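Local structure of protein (sliding clamp) (Enterobacteria phage RB69, 1B77) at residues Pro110-Ile115 with Lys195-Gly200; Thr137-Asn142 with Asn150-Val155; Asp203-Lys208 with Ile218-Asp223. The protein probably encircles DNA as a ring of three subunits and keeps the phage DNA polymerase on its template as a replication processivity factor. All coordinates share one frame; numbering follows the deposited sequence.

Contact 1: Pro110-Ile115 with Lys195-Gly200; sequences PVASVI and KVMLWG
One face of the W199 indole carries the ring of P110: CG sits above the middle of the ring system, 3.3 Å from CD2 of W199, and makes a CH-pi contact with the five-membered ring 18° off its normal. The two side chains cross at about a right angle. V111 O and S113 OG approach W199 CD1 obliquely. CG of W199 stands anti to its backbone N (chi1 170°), and chi2 of 73° sets the turn of the indole.

Beyond this CH-pi contact the chain enters the antiparallel sheet through a classic beta bulge, in which S113 and V114 both face L198. L198 O is gripped by two amides, S113 N at 2.7 Å in the carbonyl plane and V114 N at 3.1 Å from a slightly tilted position. L198 N returns a bond to V114 O at 2.9 Å, and the strands continue with I115 opposite M197. There the side chains lie side by side, CG1 of I115 4.1 Å from CG of M197, while CB of A112 rests on CB of M197. V114 and L198 point to the other face, toward F178 and F180 of strand 178-183 in the second sheet; F228 also touches V114. Strand 114-118 is thereby joined as the outermost strand of this six-stranded sheet within the chain, and strand 204-210 flanks strand 194-201 on its far side.

S113 OG, beside its own backbone N, accepts a hydrogen bond from G200 N at 3.1 Å.

Contact 2: Thr137-Asn142 with Asn150-Val155; sequences TIAITN and NGYNKV
T137 and Y152 face each other near the open end of a beta hairpin, their side chains crossing at about a right angle on the face that also carries A139 and N150. CG of Y152 lies anti to its carbonyl carbon (chi1 -50°), and the ring is presented edge-on to the opposite strand: T137 O lies in the ring plane near CD1, and the A139 methyl CB touches CE1 at 3.8 Å. T137 holds OG1 between its backbone N and carbonyl carbon (chi1 69°), while its CG2 meets CB of K154 at 3.6 Å. That OG1 is buried and has no hydrogen-bonding partner. The K154 chain bends at chi2, and its NZ leads away to S158 O.

Further along, CG2 of T141 lies 3.8 Å from ND2 of N150, whereas the polar ends turn to others, T141 OG1 to F178 O and N150 OD1 to S166 OG. I138 points to the reverse face, opposite G151, which sets no side chain against it.

The backbone ladder is firm around A139 and N150, with A139 N to N150 O at 2.8 Å and N150 N to A139 O at 2.9 Å. Y152 N reaches T137 O at 2.8 Å in a nearly straight bond (171°), but the return bond, T137 N to Y152 O at 3.4 Å, is weak as the pairing ends.

Within its five-stranded antiparallel sheet, the hairpin lies between strand 165-171, beside 146-152, and strand 178-183, beside 137-143; I182 of the latter packs on I138 and I140.

Contact 3: Asp203-Lys208 with Ile218-Asp223; sequences DKVAAK and IAMEAD
I218 pairs with A207 through two backbone hydrogen bonds, I218 N to A207 O at 2.8 Å and A207 N to I218 O at 2.9 Å, in the antiparallel hairpin of strands 204-210 and 215-219. I218 O also meets CA of A206 at 3.5 Å in a CA-H...O contact. Next comes A219, opposite A206 in a non-hydrogen-bonded pair; both methyls lie on the face away from I218 and A207.

M220 is a main carrier of the contact, together with V205 and A207. Its amide N reaches V205 O at 3.3 Å, from about 50° above the carbonyl plane. CB of M220 is pressed against CG2 of V205 at 3.4 Å, tighter than usual van der Waals contact, and the two side chains cross at about a right angle. CG of M220 lies anti to its own carbonyl carbon (chi1 -64°), and beyond it the chain stays extended, passing over the backbone of A206 with SD 3.8 Å from A206 O.

At E221 CB points away from the opposite strand, and the carbonyl O of E221 lies 3.7 Å from CG2 of V205; the same oxygen accepts a hydrogen bond from S224 OG.

The hairpin sits within the six-stranded sheet, with strand 194-201 beside 204-210 and strand 38-44 beside 215-219. On its inner side M220 packs against L198 and, from the second sheet, F180 and I182 of strand 178-183; E221 then bonds through its backbone to V181, so the chain passes from one sheet to the other here.

Following the chain from the N terminus, 110-115 comes first and waits some eighty residues for 195-200, so contact 1 closes a long loop. Within that loop lies contact 2, a local hairpin whose segments are only eight residues apart. Contact 3 is a second local hairpin, opening after contact 1 has closed; no two contacts cross. Contacts 1 and 3 share the six-stranded sheet, where M197 N bonds to K208 O and W199 N to A206 O. Contact 2 belongs to the five-stranded sheet, and one place where the two sheets meet is I140 CG2 on L198 CD1, at 3.7 Å; contacts 2 and 3 approach each other where K154 NZ lies near D223 OD2.

Contact 1: Pro110-Ile115 with Lys195-Gly200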
loop_
_atom_site.group_PDB
_atom_site.type_symbol
_atom_site.label_atom_id
_atom_site.label_comp_id
_atom_site.label_asym_id
_atom_site.label_seq_id
_atom_site.Cartn_x
_atom_site.Cartn_y
_atom_site.Cartn_z
ATOM N N PRO A 110 39.757 -11.518 -7.313
ATOM C CA PRO A 110 40.788 -12.008 -8.241
ATOM C C PRO A 110 40.639 -11.470 -9.662
ATOM O O PRO A 110 39.622 -10.871 -10.007
ATOM C CB PRO A 110 40.613 -13.526 -8.172
ATOM C CG PRO A 110 39.154 -13.688 -7.821
ATOM C CD PRO A 110 38.987 -12.642 -6.757
ATOM N N VAL A 111 41.665 -11.676 -10.486
ATOM C CA VAL A 111 41.614 -11.220 -11.872
ATOM C C VAL A 111 40.498 -11.991 -12.574
ATOM O O VAL A 111 40.420 -13.218 -12.482
ATOM C CB VAL A 111 42.959 -11.458 -12.589
ATOM C CG1 VAL A 111 43.389 -12.911 -12.424
ATOM C CG2 VAL A 111 42.833 -11.095 -14.071
ATOM N N ALA A 112 39.635 -11.267 -13.274
ATOM C CA ALA A 112 38.493 -11.872 -13.949
ATOM C C ALA A 112 38.821 -12.866 -15.058
ATOM O O ALA A 112 39.796 -12.709 -15.792
ATOM C CB ALA A 112 37.576 -10.774 -14.490
ATOM N N SER A 113 37.987 -13.893 -15.165
ATOM C CA SER A 113 38.152 -14.913 -16.183
ATOM C C SER A 113 37.479 -14.384 -17.439
ATOM O O SER A 113 37.935 -14.640 -18.552
ATOM C CB SER A 113 37.492 -16.222 -15.739
ATOM O OG SER A 113 37.992 -16.651 -14.485
ATOM N N VAL A 114 36.381 -13.650 -17.251
ATOM C CA VAL A 114 35.639 -13.051 -18.363
ATOM C C VAL A 114 34.950 -11.786 -17.874
ATOM O O VAL A 114 34.489 -11.726 -16.730
ATOM C CB VAL A 114 34.517 -13.961 -18.895
ATOM C CG1 VAL A 114 34.360 -13.755 -20.391
ATOM C CG2 VAL A 114 34.782 -15.399 -18.545
ATOM N N ILE A 115 34.853 -10.788 -18.743
ATOM C CA ILE A 115 34.199 -9.539 -18.382
ATOM C C ILE A 115 33.038 -9.239 -19.311
ATOM O O ILE A 115 33.153 -9.385 -20.523
ATOM C CB ILE A 115 35.174 -8.341 -18.455
ATOM C CG1 ILE A 115 36.318 -8.523 -17.451
ATOM C CG2 ILE A 115 34.422 -7.048 -18.185
ATOM C CD1 ILE A 115 37.375 -7.420 -17.508
ATOM N N LYS A 195 29.522 -3.284 -14.657
ATOM C CA LYS A 195 30.558 -4.016 -15.361
ATOM C C LYS A 195 30.506 -5.356 -14.626
ATOM O O LYS A 195 30.588 -5.389 -13.401
ATOM C CB LYS A 195 31.927 -3.356 -15.156
ATOM C CG LYS A 195 33.087 -4.179 -15.698
ATOM C CD LYS A 195 34.356 -3.342 -15.864
ATOM C CE LYS A 195 34.852 -2.788 -14.540
ATOM N NZ LYS A 195 36.093 -1.971 -14.715
ATOM N N VAL A 196 30.350 -6.450 -15.358
ATOM C CA VAL A 196 30.261 -7.768 -14.735
ATOM C C VAL A 196 31.519 -8.597 -14.926
ATOM O O VAL A 196 31.857 -8.975 -16.041
ATOM C CB VAL A 196 29.075 -8.556 -15.309
ATOM C CG1 VAL A 196 28.950 -9.907 -14.605
ATOM C CG2 VAL A 196 27.805 -7.739 -15.164
ATOM N N MET A 197 32.201 -8.890 -13.829
ATOM C CA MET A 197 33.423 -9.679 -13.885
ATOM C C MET A 197 33.213 -11.064 -13.273
ATOM O O MET A 197 32.914 -11.195 -12.084
ATOM C CB MET A 197 34.535 -8.932 -13.165
ATOM C CG MET A 197 34.759 -7.553 -13.751
ATOM S SD MET A 197 35.853 -6.571 -12.761
ATOM C CE MET A 197 34.693 -5.888 -11.558
ATOM N N LEU A 198 33.374 -12.088 -14.103
ATOM C CA LEU A 198 33.179 -13.469 -13.682
ATOM C C LEU A 198 34.506 -14.199 -13.476
ATOM O O LEU A 198 35.430 -14.079 -14.285
ATOM C CB LEU A 198 32.328 -14.186 -14.724
ATOM C CG LEU A 198 31.036 -13.433 -15.054
ATOM C CD1 LEU A 198 30.397 -14.013 -16.299
ATOM C CD2 LEU A 198 30.090 -13.507 -13.870
ATOM N N TRP A 199 34.593 -14.964 -12.393
ATOM C CA TRP A 199 35.815 -15.685 -12.073
ATOM C C TRP A 199 35.610 -17.125 -11.656
ATOM O O TRP A 199 34.746 -17.434 -10.836
ATOM C CB TRP A 199 36.560 -14.977 -10.952
ATOM C CG TRP A 199 37.705 -15.772 -10.412
ATOM C CD1 TRP A 199 38.899 -16.008 -11.025
ATOM C CD2 TRP A 199 37.775 -16.414 -9.134
ATOM N NE1 TRP A 199 39.713 -16.747 -10.205
ATOM C CE2 TRP A 199 39.050 -17.005 -9.034
ATOM C CE3 TRP A 199 36.888 -16.533 -8.054
ATOM C CZ2 TRP A 199 39.462 -17.717 -7.905
ATOM C CZ3 TRP A 199 37.300 -17.243 -6.924
ATOM C CH2 TRP A 199 38.575 -17.820 -6.862
ATOM N N GLY A 200 36.448 -17.993 -12.207
ATOM C CA GLY A 200 36.378 -19.405 -11.891
ATOM C C GLY A 200 37.769 -20.000 -11.810
ATOM O O GLY A 200 38.592 -19.794 -12.697
#

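Contact 2: Thr137-Asn142 with Asn150-Val155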
loop_
_atom_site.group_PDB
_atom_site.type_symbol
_atom_site.label_atom_id
_atom_site.label_comp_id
_atom_site.label_asym_id
_atom_site.label_seq_id
_atom_site.Cartn_x
_atom_site.Cartn_y
_atom_site.Cartn_z
ATOM N N THR A 137 16.957 -18.693 -9.955
ATOM C CA THR A 137 18.356 -18.872 -10.304
ATOM C C THR A 137 18.621 -18.478 -11.746
ATOM O O THR A 137 17.813 -18.751 -12.634
ATOM C CB THR A 137 18.786 -20.338 -10.137
ATOM O OG1 THR A 137 18.137 -21.131 -11.135
ATOM C CG2 THR A 137 18.391 -20.873 -8.768
ATOM N N ILE A 138 19.755 -17.829 -11.976
ATOM C CA ILE A 138 20.133 -17.431 -13.324
ATOM C C ILE A 138 21.483 -18.054 -13.646
ATOM O O ILE A 138 22.234 -18.428 -12.746
ATOM C CB ILE A 138 20.266 -15.897 -13.471
ATOM C CG1 ILE A 138 21.389 -15.382 -12.574
ATOM C CG2 ILE A 138 18.955 -15.224 -13.116
ATOM C CD1 ILE A 138 21.745 -13.933 -12.811
ATOM N N ALA A 139 21.777 -18.170 -14.934
ATOM C CA ALA A 139 23.042 -18.720 -15.388
ATOM C C ALA A 139 23.625 -17.817 -16.470
ATOM O O ALA A 139 22.958 -17.505 -17.457
ATOM C CB ALA A 139 22.840 -20.128 -15.937
ATOM N N ILE A 140 24.863 -17.381 -16.272
ATOM C CA ILE A 140 25.534 -16.529 -17.247
ATOM C C ILE A 140 26.433 -17.457 -18.054
ATOM O O ILE A 140 27.353 -18.078 -17.514
ATOM C CB ILE A 140 26.352 -15.428 -16.540
ATOM C CG1 ILE A 140 25.434 -14.662 -15.577
ATOM C CG2 ILE A 140 26.935 -14.463 -17.562
ATOM C CD1 ILE A 140 26.148 -13.707 -14.646
ATOM N N THR A 141 26.155 -17.567 -19.348
ATOM C CA THR A 141 26.915 -18.474 -20.193
ATOM C C THR A 141 27.288 -17.922 -21.568
ATOM O O THR A 141 26.746 -16.907 -22.020
ATOM C CB THR A 141 26.122 -19.780 -20.386
ATOM O OG1 THR A 141 26.957 -20.768 -20.998
ATOM C CG2 THR A 141 24.911 -19.534 -21.267
ATOM N N ASN A 142 28.223 -18.602 -22.226
ATOM C CA ASN A 142 28.658 -18.200 -23.561
ATOM C C ASN A 142 27.800 -18.929 -24.578
ATOM O O ASN A 142 27.684 -20.154 -24.543
ATOM C CB ASN A 142 30.143 -18.535 -23.783
ATOM C CG ASN A 142 30.438 -20.023 -23.677
ATOM O OD1 ASN A 142 30.184 -20.650 -22.645
ATOM N ND2 ASN A 142 30.985 -20.594 -24.745
ATOM N N ASN A 150 20.470 -16.714 -18.607
ATOM C CA ASN A 150 19.252 -17.514 -18.682
ATOM C C ASN A 150 18.662 -17.614 -17.282
ATOM O O ASN A 150 19.394 -17.801 -16.307
ATOM C CB ASN A 150 19.549 -18.918 -19.214
ATOM C CG ASN A 150 19.967 -18.920 -20.663
ATOM O OD1 ASN A 150 19.265 -18.396 -21.528
ATOM N ND2 ASN A 150 21.117 -19.517 -20.941
ATOM N N GLY A 151 17.341 -17.481 -17.183
ATOM C CA GLY A 151 16.682 -17.560 -15.890
ATOM C C GLY A 151 15.888 -18.842 -15.765
ATOM O O GLY A 151 15.163 -19.217 -16.686
ATOM N N TYR A 152 16.015 -19.515 -14.624
ATOM C CA TYR A 152 15.311 -20.772 -14.402
ATOM C C TYR A 152 14.576 -20.829 -13.070
ATOM O O TYR A 152 14.747 -19.974 -12.203
ATOM C CB TYR A 152 16.285 -21.953 -14.417
ATOM C CG TYR A 152 17.239 -22.025 -15.582
ATOM C CD1 TYR A 152 18.392 -21.239 -15.621
ATOM C CD2 TYR A 152 17.014 -22.917 -16.623
ATOM C CE1 TYR A 152 19.301 -21.352 -16.673
ATOM C CE2 TYR A 152 17.911 -23.038 -17.676
ATOM C CZ TYR A 152 19.050 -22.257 -17.698
ATOM O OH TYR A 152 19.932 -22.395 -18.742
ATOM N N ASN A 153 13.754 -21.865 -12.925
ATOM C CA ASN A 153 13.030 -22.103 -11.685
ATOM C C ASN A 153 13.615 -23.411 -11.170
ATOM O O ASN A 153 13.106 -24.491 -11.470
ATOM C CB ASN A 153 11.533 -22.277 -11.927
ATOM C CG ASN A 153 10.749 -22.365 -10.626
ATOM O OD1 ASN A 153 11.147 -23.069 -9.699
ATOM N ND2 ASN A 153 9.634 -21.648 -10.552
ATOM N N LYS A 154 14.707 -23.293 -10.422
ATOM C CA LYS A 154 15.428 -24.424 -9.845
ATOM C C LYS A 154 14.517 -25.466 -9.184
ATOM O O LYS A 154 14.772 -26.671 -9.262
ATOM C CB LYS A 154 16.431 -23.899 -8.817
ATOM C CG LYS A 154 17.308 -24.956 -8.166
ATOM C CD LYS A 154 18.344 -25.498 -9.122
ATOM C CE LYS A 154 19.333 -26.377 -8.391
ATOM N NZ LYS A 154 20.406 -26.859 -9.304
ATOM N N VAL A 155 13.454 -24.999 -8.541
ATOM C CA VAL A 155 12.528 -25.890 -7.858
ATOM C C VAL A 155 11.916 -26.952 -8.778
ATOM O O VAL A 155 11.997 -28.152 -8.498
ATOM C CB VAL A 155 11.395 -25.093 -7.190
ATOM C CG1 VAL A 155 10.493 -26.035 -6.406
ATOM C CG2 VAL A 155 11.982 -24.028 -6.269
#

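Contact 3: Asp203-Lys208 with Ile218-Asp223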
loop_
_atom_site.group_PDB
_atom_site.type_symbol
_atom_site.label_atom_id
_atom_site.label_comp_id
_atom_site.label_asym_id
_atom_site.label_seq_id
_atom_site.Cartn_x
_atom_site.Cartn_y
_atom_site.Cartn_z
ATOM N N ASP A 203 36.977 -25.402 -8.174
ATOM C CA ASP A 203 35.702 -25.436 -7.470
ATOM C C ASP A 203 35.304 -24.056 -6.936
ATOM O O ASP A 203 34.273 -23.910 -6.279
ATOM C CB ASP A 203 35.814 -26.409 -6.302
ATOM C CG ASP A 203 36.795 -25.923 -5.247
ATOM O OD1 ASP A 203 37.825 -25.323 -5.630
ATOM O OD2 ASP A 203 36.541 -26.144 -4.042
ATOM N N LYS A 204 36.120 -23.044 -7.207
ATOM C CA LYS A 204 35.817 -21.704 -6.727
ATOM C C LYS A 204 35.292 -20.804 -7.830
ATOM O O LYS A 204 35.944 -20.608 -8.854
ATOM C CB LYS A 204 37.057 -21.089 -6.083
ATOM C CG LYS A 204 37.566 -21.920 -4.932
ATOM C CD LYS A 204 38.597 -21.182 -4.123
ATOM C CE LYS A 204 38.909 -21.937 -2.846
ATOM N NZ LYS A 204 39.852 -21.165 -1.994
ATOM N N VAL A 205 34.098 -20.267 -7.609
ATOM C CA VAL A 205 33.463 -19.382 -8.570
ATOM C C VAL A 205 32.845 -18.190 -7.858
ATOM O O VAL A 205 32.276 -18.325 -6.780
ATOM C CB VAL A 205 32.366 -20.117 -9.366
ATOM C CG1 VAL A 205 33.007 -21.104 -10.322
ATOM C CG2 VAL A 205 31.434 -20.847 -8.417
ATOM N N ALA A 206 32.973 -17.018 -8.465
ATOM C CA ALA A 206 32.417 -15.802 -7.893
ATOM C C ALA A 206 32.194 -14.786 -8.993
ATOM O O ALA A 206 32.745 -14.910 -10.090
ATOM C CB ALA A 206 33.354 -15.234 -6.829
ATOM N N ALA A 207 31.382 -13.782 -8.696
ATOM C CA ALA A 207 31.069 -12.736 -9.655
ATOM C C ALA A 207 31.160 -11.380 -8.984
ATOM O O ALA A 207 30.900 -11.243 -7.787
ATOM C CB ALA A 207 29.662 -12.942 -10.210
ATOM N N LYS A 208 31.528 -10.372 -9.760
ATOM C CA LYS A 208 31.620 -9.023 -9.246
ATOM C C LYS A 208 30.845 -8.090 -10.162
ATOM O O LYS A 208 31.011 -8.124 -11.382
ATOM C CB LYS A 208 33.080 -8.573 -9.156
ATOM C CG LYS A 208 33.226 -7.134 -8.699
ATOM C CD LYS A 208 34.664 -6.771 -8.395
ATOM C CE LYS A 208 34.782 -5.295 -8.060
ATOM N NZ LYS A 208 36.188 -4.912 -7.744
ATOM N N ILE A 218 29.375 -11.595 -5.450
ATOM C CA ILE A 218 28.425 -12.644 -5.150
ATOM C C ILE A 218 28.997 -14.022 -5.437
ATOM O O ILE A 218 29.531 -14.277 -6.518
ATOM C CB ILE A 218 27.134 -12.453 -5.969
ATOM C CG1 ILE A 218 26.522 -11.083 -5.645
ATOM C CG2 ILE A 218 26.154 -13.563 -5.662
ATOM C CD1 ILE A 218 25.476 -10.621 -6.630
ATOM N N ALA A 219 28.881 -14.905 -4.452
ATOM C CA ALA A 219 29.362 -16.272 -4.589
ATOM C C ALA A 219 28.459 -16.994 -5.576
ATOM O O ALA A 219 27.261 -16.729 -5.634
ATOM C CB ALA A 219 29.329 -16.975 -3.235
ATOM N N MET A 220 29.032 -17.893 -6.364
ATOM C CA MET A 220 28.242 -18.638 -7.331
ATOM C C MET A 220 28.002 -20.070 -6.863
ATOM O O MET A 220 28.696 -20.570 -5.981
ATOM C CB MET A 220 28.921 -18.613 -8.702
ATOM C CG MET A 220 28.998 -17.209 -9.297
ATOM S SD MET A 220 29.798 -17.169 -10.913
ATOM C CE MET A 220 29.075 -15.738 -11.586
ATOM N N GLU A 221 27.007 -20.716 -7.459
ATOM C CA GLU A 221 26.624 -22.075 -7.089
ATOM C C GLU A 221 27.591 -23.193 -7.457
ATOM O O GLU A 221 28.418 -23.051 -8.358
ATOM C CB GLU A 221 25.244 -22.386 -7.661
ATOM C CG GLU A 221 24.199 -21.372 -7.236
ATOM C CD GLU A 221 24.200 -21.159 -5.743
ATOM O OE1 GLU A 221 24.019 -22.152 -5.010
ATOM O OE2 GLU A 221 24.391 -20.004 -5.301
ATOM N N ALA A 222 27.461 -24.311 -6.745
ATOM C CA ALA A 222 28.305 -25.480 -6.958
ATOM C C ALA A 222 28.065 -26.121 -8.321
ATOM O O ALA A 222 28.958 -26.758 -8.876
ATOM C CB ALA A 222 28.070 -26.501 -5.846
ATOM N N ASP A 223 26.866 -25.948 -8.866
ATOM C CA ASP A 223 26.562 -26.525 -10.168
ATOM C C ASP A 223 27.108 -25.686 -11.319
ATOM O O ASP A 223 26.806 -25.937 -12.488
ATOM C CB ASP A 223 25.054 -26.741 -10.322
ATOM C CG ASP A 223 24.238 -25.564 -9.827
ATOM O OD1 ASP A 223 24.450 -25.126 -8.670
ATOM O OD2 ASP A 223 23.376 -25.087 -10.591
#